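Local coordinates for citryl-spermidine/3,4-dihydroxybenzoyl-citryl-spermidine:spermidine ligase (Bacillus anthracis, PDB 3TO3), which catalyses the ATP-dependent condensation of spermidine with citryl-spermidine intermediates, a step in biosynthesis of the siderophore petrobactin, at residues E152-L157 and C279-M284; D383-N388 and M443-K448; Q419-P424 and V453-K458. One frame throughout, in Å; residues are numbered along the deposited sequence.

Interaction 1: E152-L157 and C279-M284; sequences ELENHL and CAQQSM. With ATP (adenosine-5'-triphosphate), chain E.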
loop_
_atom_site.group_PDB
_atom_site.type_symbol
_atom_site.label_atom_id
_atom_site.label_comp_id
_atom_site.label_asym_id
_atom_site.label_seq_id
_atom_site.Cartn_x
_atom_site.Cartn_y
_atom_site.Cartn_z
ATOM N N GLU B 152 -30.049 -3.978 12.058
ATOM C CA GLU B 152 -30.268 -4.575 10.741
ATOM C C GLU B 152 -30.141 -3.541 9.631
ATOM O O GLU B 152 -29.571 -3.827 8.572
ATOM C CB GLU B 152 -31.640 -5.248 10.663
ATOM C CG GLU B 152 -31.667 -6.736 10.996
ATOM C CD GLU B 152 -33.078 -7.233 11.373
ATOM O OE1 GLU B 152 -34.036 -6.418 11.379
ATOM O OE2 GLU B 152 -33.224 -8.444 11.673
ATOM N N LEU B 153 -30.649 -2.333 9.865
ATOM C CA LEU B 153 -30.513 -1.273 8.861
ATOM C C LEU B 153 -29.085 -0.752 8.680
ATOM O O LEU B 153 -28.683 -0.448 7.553
ATOM C CB LEU B 153 -31.445 -0.114 9.161
ATOM C CG LEU B 153 -32.888 -0.326 8.729
ATOM C CD1 LEU B 153 -33.783 0.687 9.413
ATOM C CD2 LEU B 153 -32.965 -0.210 7.207
ATOM N N GLU B 154 -28.328 -0.620 9.770
ATOM C CA GLU B 154 -26.954 -0.154 9.636
ATOM C C GLU B 154 -26.256 -0.984 8.567
ATOM O O GLU B 154 -25.633 -0.421 7.668
ATOM C CB GLU B 154 -26.170 -0.205 10.956
ATOM C CG GLU B 154 -26.364 1.004 11.886
ATOM C CD GLU B 154 -25.482 2.221 11.539
ATOM O OE1 GLU B 154 -24.577 2.110 10.684
ATOM O OE2 GLU B 154 -25.696 3.302 12.147
ATOM N N ASN B 155 -26.368 -2.311 8.655
ATOM C CA ASN B 155 -25.680 -3.186 7.694
ATOM C C ASN B 155 -26.429 -3.437 6.384
ATOM O O ASN B 155 -25.832 -3.865 5.395
ATOM C CB ASN B 155 -25.292 -4.519 8.336
ATOM C CG ASN B 155 -24.420 -4.332 9.569
ATOM O OD1 ASN B 155 -24.903 -4.357 10.712
ATOM N ND2 ASN B 155 -23.131 -4.115 9.343
ATOM N N HIS B 156 -27.723 -3.146 6.354
ATOM C CA HIS B 156 -28.451 -3.290 5.096
ATOM C C HIS B 156 -28.480 -2.042 4.193
ATOM O O HIS B 156 -28.799 -2.149 3.000
ATOM C CB HIS B 156 -29.824 -3.955 5.295
ATOM C CG HIS B 156 -29.724 -5.422 5.596
ATOM N ND1 HIS B 156 -29.372 -6.356 4.642
ATOM C CD2 HIS B 156 -29.891 -6.113 6.753
ATOM C CE1 HIS B 156 -29.342 -7.559 5.194
ATOM N NE2 HIS B 156 -29.654 -7.439 6.473
ATOM N N LEU B 157 -28.062 -0.882 4.706
ATOM C CA LEU B 157 -27.903 0.216 3.767
ATOM C C LEU B 157 -26.465 0.121 3.332
ATOM O O LEU B 157 -25.539 0.568 4.015
ATOM C CB LEU B 157 -28.072 1.569 4.455
ATOM C CG LEU B 157 -29.234 1.854 5.385
ATOM C CD1 LEU B 157 -28.898 3.148 6.125
ATOM C CD2 LEU B 157 -30.527 1.955 4.597
ATOM N N CYS B 279 -19.718 -6.794 15.448
ATOM C CA CYS B 279 -20.087 -6.685 14.063
ATOM C C CYS B 279 -19.926 -5.219 13.651
ATOM O O CYS B 279 -20.306 -4.327 14.404
ATOM C CB CYS B 279 -21.531 -7.129 13.956
ATOM S SG CYS B 279 -22.141 -7.113 12.329
ATOM N N ALA B 280 -19.342 -4.960 12.488
ATOM C CA ALA B 280 -19.094 -3.579 12.057
ATOM C C ALA B 280 -20.369 -2.850 11.724
ATOM O O ALA B 280 -21.308 -3.467 11.252
ATOM C CB ALA B 280 -18.158 -3.529 10.825
ATOM N N GLN B 281 -20.374 -1.535 11.959
ATOM C CA GLN B 281 -21.389 -0.611 11.430
ATOM C C GLN B 281 -20.954 0.003 10.081
ATOM O O GLN B 281 -19.953 -0.408 9.506
ATOM C CB GLN B 281 -21.642 0.500 12.436
ATOM C CG GLN B 281 -22.013 -0.030 13.802
ATOM C CD GLN B 281 -22.468 1.067 14.763
ATOM O OE1 GLN B 281 -21.696 1.971 15.099
ATOM N NE2 GLN B 281 -23.728 0.987 15.212
ATOM N N GLN B 282 -21.696 0.990 9.588
ATOM C CA GLN B 282 -21.355 1.656 8.333
ATOM C C GLN B 282 -19.944 2.193 8.330
ATOM O O GLN B 282 -19.341 2.324 7.275
ATOM C CB GLN B 282 -22.291 2.832 8.076
ATOM C CG GLN B 282 -23.650 2.459 7.497
ATOM C CD GLN B 282 -24.537 3.679 7.286
ATOM O OE1 GLN B 282 -24.777 4.080 6.149
ATOM N NE2 GLN B 282 -25.014 4.287 8.390
ATOM N N SER B 283 -19.426 2.520 9.511
ATOM C CA SER B 283 -18.103 3.134 9.658
ATOM C C SER B 283 -16.979 2.115 9.540
ATOM O O SER B 283 -15.849 2.445 9.163
ATOM C CB SER B 283 -18.025 3.951 10.971
ATOM O OG SER B 283 -17.065 3.476 11.911
HETATM N N MSE B 284 -17.296 0.884 9.913
HETATM C CA MSE B 284 -16.387 -0.270 9.862
HETATM C C MSE B 284 -15.264 -0.335 10.905
HETATM O O MSE B 284 -14.836 -1.429 11.250
HETATM C CB MSE B 284 -15.751 -0.381 8.505
HETATM C CG MSE B 284 -16.710 -0.963 7.499
HETATM SE SE MSE B 284 -15.775 -1.320 5.888
HETATM C CE MSE B 284 -14.448 -2.554 6.613
HETATM P PB ATP E . -16.625 7.232 11.901
HETATM O O1B ATP E . -15.785 5.992 12.081
HETATM O O2B ATP E . -15.816 8.447 12.272
HETATM O O3B ATP E . -17.922 7.121 12.783
HETATM P PA ATP E . -16.119 7.514 9.245
HETATM O O1A ATP E . -14.793 6.891 9.634
HETATM O O2A ATP E . -15.991 8.987 8.876
HETATM O O3A ATP E . -17.121 7.374 10.425
HETATM O "O5'" ATP E . -16.662 6.706 8.012
HETATM C "C5'" ATP E . -18.017 6.570 7.796
HETATM C "C4'" ATP E . -18.421 6.177 6.489
HETATM O "O4'" ATP E . -19.831 6.530 6.280
HETATM C "C3'" ATP E . -17.656 6.918 5.460
HETATM O "O3'" ATP E . -16.972 6.037 4.656
HETATM C "C2'" ATP E . -18.672 7.661 4.693
HETATM O "O2'" ATP E . -18.342 7.716 3.370
HETATM C "C1'" ATP E . -19.899 6.847 4.923
HETATM N N9 ATP E . -21.142 7.479 4.570
HETATM C C8 ATP E . -22.078 6.913 3.788
HETATM N N7 ATP E . -23.097 7.776 3.676
HETATM C C5 ATP E . -22.820 8.891 4.390
HETATM C C6 ATP E . -23.522 10.083 4.621
HETATM N N6 ATP E . -24.813 10.272 4.020
HETATM N N1 ATP E . -22.963 11.034 5.405
HETATM C C2 ATP E . -21.748 10.839 5.957
HETATM N N3 ATP E . -21.047 9.702 5.752
HETATM C C4 ATP E . -21.555 8.710 4.974
HETATM O O HOH W 1 -24.725 3.707 3.234
#
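Glu154 and Asn155, close to the C-terminal end of helix 150-156, hold the turn that carries Ser283 into the ATP site. That turn is a type I beta turn from Gln281 to the selenomethionine Met284, closed by the bond from Met284 N to Gln281 O, and it follows directly on strand 278-280. Glu154 supplies the main grip: its OE1 accepts twice from Gln282, from the backbone N at 3.3 Å and from the side-chain NE2 at 3.2 Å. The backbone donor arrives almost in line with the C-O bond of Glu154, whereas NE2 comes from above the carboxylate, 52° out of its plane, and the two donors lie on opposite faces. The side chains cross at about a right angle, carboxylate and amide planes 67° apart, with Gln282 CG passing 3.3 Å from Glu154 OE1. A bend at chi2 of Glu154 (-83°) sets CD on this course.

One residue further along the helix, Asn155 ND2 donates to Ala280 O at 2.7 Å. The bond is nearly straight and lies in the plane of the Asn155 amide; ND2 is also bonded to Tyr183 O. At the other end of the Gln282 amide, OE1 is bonded to Asn388 ND2 and accepts a hydrogen bond from a water at 2.9 Å, which also makes a weak bond to Leu157 O at 3.3 Å. With its amide tied on both sides, Gln282 has little rotational freedom.

The ligand contact comes next in the chain: Ser283 OG donates to O1B of the ATP beta-phosphate at 2.8 Å and is also bonded to Thr286 OG1. Glu154 and Asn155 thus form a second shell behind the phosphate-binding turn of this IucA/IucC-family nucleotide site.

Interaction 2: D383-N388 and M443-K448; sequences DAVPFN and MILVHK. With ATP (adenosine-5'-triphosphate), chain E.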
loop_
_atom_site.group_PDB
_atom_site.type_symbol
_atom_site.label_atom_id
_atom_site.label_comp_id
_atom_site.label_asym_id
_atom_site.label_seq_id
_atom_site.Cartn_x
_atom_site.Cartn_y
_atom_site.Cartn_z
ATOM N N ASP B 383 -38.110 2.308 17.583
ATOM C CA ASP B 383 -36.934 1.763 16.884
ATOM C C ASP B 383 -36.100 2.920 16.320
ATOM O O ASP B 383 -36.409 4.094 16.565
ATOM C CB ASP B 383 -37.314 0.761 15.781
ATOM C CG ASP B 383 -36.272 -0.373 15.614
ATOM O OD1 ASP B 383 -35.053 -0.168 15.905
ATOM O OD2 ASP B 383 -36.689 -1.478 15.193
ATOM N N ALA B 384 -35.047 2.603 15.575
ATOM C CA ALA B 384 -34.111 3.632 15.154
ATOM C C ALA B 384 -33.593 3.331 13.776
ATOM O O ALA B 384 -33.427 2.174 13.412
ATOM C CB ALA B 384 -32.927 3.729 16.143
ATOM N N VAL B 385 -33.316 4.380 13.018
ATOM C CA VAL B 385 -32.752 4.214 11.695
ATOM C C VAL B 385 -31.615 5.227 11.544
ATOM O O VAL B 385 -31.738 6.363 11.974
ATOM C CB VAL B 385 -33.872 4.412 10.586
ATOM C CG1 VAL B 385 -34.595 5.713 10.777
ATOM C CG2 VAL B 385 -33.282 4.391 9.211
ATOM N N PRO B 386 -30.510 4.822 10.910
ATOM C CA PRO B 386 -29.455 5.794 10.594
ATOM C C PRO B 386 -29.989 6.902 9.714
ATOM O O PRO B 386 -30.768 6.643 8.797
ATOM C CB PRO B 386 -28.420 4.976 9.822
ATOM C CG PRO B 386 -29.022 3.621 9.603
ATOM C CD PRO B 386 -30.121 3.439 10.593
ATOM N N PHE B 387 -29.564 8.129 9.964
ATOM C CA PHE B 387 -30.219 9.254 9.329
ATOM C C PHE B 387 -30.079 9.250 7.804
ATOM O O PHE B 387 -31.036 9.547 7.108
ATOM C CB PHE B 387 -29.792 10.568 9.962
ATOM C CG PHE B 387 -30.678 11.727 9.622
ATOM C CD1 PHE B 387 -31.755 12.039 10.418
ATOM C CD2 PHE B 387 -30.437 12.498 8.498
ATOM C CE1 PHE B 387 -32.563 13.125 10.120
ATOM C CE2 PHE B 387 -31.244 13.563 8.196
ATOM C CZ PHE B 387 -32.307 13.885 9.016
ATOM N N ASN B 388 -28.920 8.872 7.277
ATOM C CA ASN B 388 -28.813 8.708 5.828
ATOM C C ASN B 388 -29.697 7.569 5.261
ATOM O O ASN B 388 -29.944 7.492 4.067
ATOM C CB ASN B 388 -27.357 8.546 5.383
ATOM C CG ASN B 388 -26.714 7.274 5.922
ATOM O OD1 ASN B 388 -26.900 6.905 7.087
ATOM N ND2 ASN B 388 -25.936 6.608 5.075
HETATM N N MSE B 443 -26.071 10.928 12.837
HETATM C CA MSE B 443 -27.406 11.175 13.325
HETATM C C MSE B 443 -28.227 9.911 13.205
HETATM O O MSE B 443 -28.145 9.183 12.217
HETATM C CB MSE B 443 -28.062 12.302 12.526
HETATM C CG MSE B 443 -27.444 13.669 12.748
HETATM SE SE MSE B 443 -28.162 15.093 11.555
HETATM C CE MSE B 443 -29.996 15.199 12.193
ATOM N N ILE B 444 -29.028 9.666 14.222
ATOM C CA ILE B 444 -29.898 8.511 14.264
ATOM C C ILE B 444 -31.316 8.955 14.538
ATOM O O ILE B 444 -31.574 9.586 15.557
ATOM C CB ILE B 444 -29.424 7.534 15.351
ATOM C CG1 ILE B 444 -27.989 7.105 15.032
ATOM C CG2 ILE B 444 -30.365 6.338 15.424
ATOM C CD1 ILE B 444 -27.403 6.126 15.997
ATOM N N LEU B 445 -32.248 8.652 13.634
ATOM C CA LEU B 445 -33.653 8.974 13.920
ATOM C C LEU B 445 -34.272 7.905 14.782
ATOM O O LEU B 445 -34.215 6.727 14.441
ATOM C CB LEU B 445 -34.487 9.141 12.652
ATOM C CG LEU B 445 -35.973 9.446 12.881
ATOM C CD1 LEU B 445 -36.157 10.859 13.420
ATOM C CD2 LEU B 445 -36.739 9.285 11.565
ATOM N N VAL B 446 -34.831 8.309 15.918
ATOM C CA VAL B 446 -35.644 7.407 16.714
ATOM C C VAL B 446 -37.109 7.614 16.330
ATOM O O VAL B 446 -37.587 8.747 16.238
ATOM C CB VAL B 446 -35.470 7.667 18.197
ATOM C CG1 VAL B 446 -36.343 6.702 19.015
ATOM C CG2 VAL B 446 -34.018 7.509 18.560
ATOM N N HIS B 447 -37.814 6.522 16.068
ATOM C CA HIS B 447 -39.153 6.632 15.509
ATOM C C HIS B 447 -40.072 5.589 16.122
ATOM O O HIS B 447 -39.616 4.616 16.742
ATOM C CB HIS B 447 -39.100 6.449 13.988
ATOM C CG HIS B 447 -38.736 5.058 13.567
ATOM N ND1 HIS B 447 -39.654 4.028 13.533
ATOM C CD2 HIS B 447 -37.552 4.519 13.181
ATOM C CE1 HIS B 447 -39.051 2.915 13.145
ATOM N NE2 HIS B 447 -37.775 3.184 12.934
ATOM N N LYS B 448 -41.375 5.783 15.970
ATOM C CA LYS B 448 -42.318 4.764 16.427
ATOM C C LYS B 448 -43.118 4.330 15.206
ATOM O O LYS B 448 -43.973 5.080 14.691
ATOM C CB LYS B 448 -43.218 5.366 17.509
ATOM C CG LYS B 448 -44.033 4.384 18.287
ATOM C CD LYS B 448 -44.566 5.048 19.547
ATOM C CE LYS B 448 -43.463 5.849 20.260
ATOM N NZ LYS B 448 -43.439 5.600 21.746
HETATM P PB ATP E . -16.625 7.232 11.901
HETATM O O1B ATP E . -15.785 5.992 12.081
HETATM O O2B ATP E . -15.816 8.447 12.272
HETATM O O3B ATP E . -17.922 7.121 12.783
HETATM P PA ATP E . -16.119 7.514 9.245
HETATM O O1A ATP E . -14.793 6.891 9.634
HETATM O O2A ATP E . -15.991 8.987 8.876
HETATM O O3A ATP E . -17.121 7.374 10.425
HETATM O "O5'" ATP E . -16.662 6.706 8.012
HETATM C "C5'" ATP E . -18.017 6.570 7.796
HETATM C "C4'" ATP E . -18.421 6.177 6.489
HETATM O "O4'" ATP E . -19.831 6.530 6.280
HETATM C "C3'" ATP E . -17.656 6.918 5.460
HETATM O "O3'" ATP E . -16.972 6.037 4.656
HETATM C "C2'" ATP E . -18.672 7.661 4.693
HETATM O "O2'" ATP E . -18.342 7.716 3.370
HETATM C "C1'" ATP E . -19.899 6.847 4.923
HETATM N N9 ATP E . -21.142 7.479 4.570
HETATM C C8 ATP E . -22.078 6.913 3.788
HETATM N N7 ATP E . -23.097 7.776 3.676
HETATM C C5 ATP E . -22.820 8.891 4.390
HETATM C C6 ATP E . -23.522 10.083 4.621
HETATM N N6 ATP E . -24.813 10.272 4.020
HETATM N N1 ATP E . -22.963 11.034 5.405
HETATM C C2 ATP E . -21.748 10.839 5.957
HETATM N N3 ATP E . -21.047 9.702 5.752
HETATM C C4 ATP E . -21.555 8.710 4.974
HETATM O O HOH W 2 -36.042 0.820 12.748
#
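Asp383 to Pro386 pair antiparallel with Ile444 to His447, the strand axes 4.6 Å apart and their directions at 150°. Asp383-His447 and Val385-Leu445 are the hydrogen-bonded pairs, Ala384-Val446 and Pro386-Ile444 the non-hydrogen-bonded ones. Past the bridges, Phe387 N still reaches Met443 O at 2.9 Å.

At that end Phe387 and the selenomethionine Met443 run side by side, CB to CB 3.5 Å. Phe387 CG is anti to the backbone N (chi1 -165°), and the Met443 CE methyl sits over one ring face, 4.0 Å from the centroid and displaced toward CD1 and CE1, a CH-pi contact within a Met-aromatic pair. On the opposite sheet face from Val385 and Leu445, Ala384 CB meets Ile444 CG2 at 3.7 Å. Asn388, beyond the strand, brings CB to 3.4 Å from N6 of ATP.

The His447 ring folds back over its partner strand, with Asp383 O 3.6 Å above the ring plane, toward the rim. A water in the ring plane bonds NE2 at 2.9 Å and donates to Ala384 O, while ND1 is bonded to Gly450 N. Both imidazole nitrogens therefore have partners, which fixes the ring's rotation against the strand.

Interaction 3: Q419-P424 and V453-K458; sequences QKAIIP and VRIALK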
loop_
_atom_site.group_PDB
_atom_site.type_symbol
_atom_site.label_atom_id
_atom_site.label_comp_id
_atom_site.label_asym_id
_atom_site.label_seq_id
_atom_site.Cartn_x
_atom_site.Cartn_y
_atom_site.Cartn_z
ATOM N N GLN B 419 -39.045 18.939 12.877
ATOM C CA GLN B 419 -39.311 19.382 14.256
ATOM C C GLN B 419 -38.548 18.591 15.298
ATOM O O GLN B 419 -38.126 19.156 16.293
ATOM C CB GLN B 419 -40.799 19.378 14.614
ATOM C CG GLN B 419 -41.630 20.363 13.839
ATOM C CD GLN B 419 -43.016 20.556 14.433
ATOM O OE1 GLN B 419 -43.457 19.787 15.291
ATOM N NE2 GLN B 419 -43.700 21.604 13.994
ATOM N N LYS B 420 -38.413 17.287 15.081
ATOM C CA LYS B 420 -37.709 16.403 16.008
ATOM C C LYS B 420 -36.238 16.152 15.729
ATOM O O LYS B 420 -35.531 15.639 16.582
ATOM C CB LYS B 420 -38.428 15.058 16.055
ATOM C CG LYS B 420 -39.569 14.982 17.051
ATOM C CD LYS B 420 -40.698 15.946 16.755
ATOM C CE LYS B 420 -41.667 16.029 17.951
ATOM N NZ LYS B 420 -42.455 17.304 17.933
ATOM N N ALA B 421 -35.756 16.538 14.557
ATOM C CA ALA B 421 -34.413 16.156 14.138
ATOM C C ALA B 421 -33.556 17.351 13.836
ATOM O O ALA B 421 -32.414 17.430 14.282
ATOM C CB ALA B 421 -34.421 15.214 12.957
ATOM N N ILE B 422 -34.015 18.167 12.906
ATOM C CA ILE B 422 -33.216 19.277 12.426
ATOM C C ILE B 422 -33.209 20.462 13.406
ATOM O O ILE B 422 -32.180 21.108 13.631
ATOM C CB ILE B 422 -33.675 19.717 11.012
ATOM C CG1 ILE B 422 -33.077 18.788 9.959
ATOM C CG2 ILE B 422 -33.262 21.169 10.712
ATOM C CD1 ILE B 422 -33.801 17.484 9.788
ATOM N N ILE B 423 -34.362 20.748 13.987
ATOM C CA ILE B 423 -34.469 21.887 14.887
ATOM C C ILE B 423 -33.500 21.840 16.091
ATOM O O ILE B 423 -32.894 22.853 16.417
ATOM C CB ILE B 423 -35.929 22.110 15.314
ATOM C CG1 ILE B 423 -36.786 22.369 14.070
ATOM C CG2 ILE B 423 -36.060 23.260 16.352
ATOM C CD1 ILE B 423 -36.323 23.541 13.241
ATOM N N PRO B 424 -33.351 20.671 16.745
ATOM C CA PRO B 424 -32.504 20.656 17.945
ATOM C C PRO B 424 -31.040 20.869 17.609
ATOM O O PRO B 424 -30.329 21.452 18.407
ATOM C CB PRO B 424 -32.718 19.258 18.530
ATOM C CG PRO B 424 -34.004 18.783 17.915
ATOM C CD PRO B 424 -34.004 19.369 16.531
ATOM N N VAL B 453 -39.819 10.585 16.371
ATOM C CA VAL B 453 -39.921 10.861 17.798
ATOM C C VAL B 453 -38.855 11.848 18.289
ATOM O O VAL B 453 -39.175 12.884 18.879
ATOM C CB VAL B 453 -39.932 9.564 18.644
ATOM C CG1 VAL B 453 -40.027 9.891 20.129
ATOM C CG2 VAL B 453 -41.114 8.686 18.230
ATOM N N ARG B 454 -37.586 11.469 18.121
ATOM C CA ARG B 454 -36.467 12.221 18.653
ATOM C C ARG B 454 -35.182 11.858 17.887
ATOM O O ARG B 454 -35.167 10.897 17.102
ATOM C CB ARG B 454 -36.342 11.966 20.170
ATOM C CG ARG B 454 -35.998 10.519 20.521
ATOM C CD ARG B 454 -36.618 10.097 21.823
ATOM N NE ARG B 454 -35.807 10.457 22.982
ATOM C CZ ARG B 454 -35.440 9.607 23.934
ATOM N NH1 ARG B 454 -35.792 8.327 23.870
ATOM N NH2 ARG B 454 -34.712 10.040 24.945
ATOM N N ILE B 455 -34.131 12.661 18.077
ATOM C CA ILE B 455 -32.848 12.456 17.412
ATOM C C ILE B 455 -31.714 12.004 18.363
ATOM O O ILE B 455 -31.648 12.408 19.528
ATOM C CB ILE B 455 -32.423 13.732 16.661
ATOM C CG1 ILE B 455 -31.494 13.370 15.517
ATOM C CG2 ILE B 455 -31.800 14.747 17.594
ATOM C CD1 ILE B 455 -32.142 12.368 14.559
ATOM N N ALA B 456 -30.826 11.151 17.872
ATOM C CA ALA B 456 -29.676 10.724 18.666
ATOM C C ALA B 456 -28.450 11.104 17.884
ATOM O O ALA B 456 -28.426 10.936 16.673
ATOM C CB ALA B 456 -29.697 9.241 18.896
ATOM N N LEU B 457 -27.445 11.648 18.561
ATOM C CA LEU B 457 -26.266 12.178 17.875
ATOM C C LEU B 457 -25.044 11.441 18.354
ATOM O O LEU B 457 -24.991 10.982 19.501
ATOM C CB LEU B 457 -26.123 13.678 18.121
ATOM C CG LEU B 457 -27.371 14.486 17.757
ATOM C CD1 LEU B 457 -27.457 15.732 18.599
ATOM C CD2 LEU B 457 -27.365 14.815 16.274
ATOM N N LYS B 458 -24.079 11.279 17.467
ATOM C CA LYS B 458 -22.854 10.566 17.814
ATOM C C LYS B 458 -21.677 11.170 17.062
ATOM O O LYS B 458 -21.876 12.072 16.240
ATOM C CB LYS B 458 -22.977 9.067 17.517
ATOM C CG LYS B 458 -23.373 8.699 16.066
ATOM C CD LYS B 458 -23.414 7.157 15.955
ATOM C CE LYS B 458 -23.592 6.650 14.500
ATOM N NZ LYS B 458 -22.385 6.933 13.646
HETATM O O HOH W 3 -34.745 14.921 19.454
#
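Ile455 and Ala421 meet where strand 451-457 packs against helix 410-432: the CB of Ile455 points at the helix, while that of Lys420 points at the strand before its chain turns off. The axes of the short segments 419-424 and 453-457 come within 6.6 Å, with 43° between their directions. Ile455 CG1 stands anti to the backbone N (chi1 -155°), and from there CD1 touches the methyl of Ala421, Ile455 CD1 to Ala421 CB being 4.0 Å. The root of the same side chain lies against helix backbone, Ile455 CB being 3.6 Å from Lys420 O and 4.0 Å from Ala421 CA.

No direct hydrogen bond joins the two segments. A water does so instead, accepting from Ile455 N at 2.7 Å and donating to Lys420 O at 3.1 Å. The turn at 419-422 is of the wider pi type; Pro424, four residues after Lys420, has no N-H for that carbonyl, and the water probably stands in for the missing donor.

Val453 and Arg454 both direct CB away from the helix and both face Val446 of the adjoining strand, a classic beta bulge. Arg454 NE is bonded to Arg343 O. Lys420 lies alongside the Val453 carbonyl, although the modelled closeness there is doubtful. Pro424 continues the packing onto Tyr337 and Leu338 of helix 336-342. The arrangement is helix 410-432 packed on the mixed sheet of an alpha-beta structure, against the second strand of the antiparallel pair 443-448 and 451-457, with a proline kink whose carbonyl accepts from a water set beside a classic bulge.

Interactions 1 and 2, centres 13 Å apart, meet directly: Gln282 OE1 and Asn388 ND2 are hydrogen-bonded at 3.0 Å, and Leu157 CD1 packs on Pro386 CG at 3.5 Å. They approach the nucleotide at different ends, interaction 1 at the beta-phosphate and interaction 2 at the adenine. Interaction 3 adjoins interaction 2, centres 9 Å apart, because strands 443-448 and 451-457 are neighbours in one mixed sheet, joined for instance by Ile444 N to Ala456 O at 2.8 Å. It stands further from the site: the Ile455 side chain is about 13 Å from ATP, and the centres of interactions 1 and 3 are 21 Å apart.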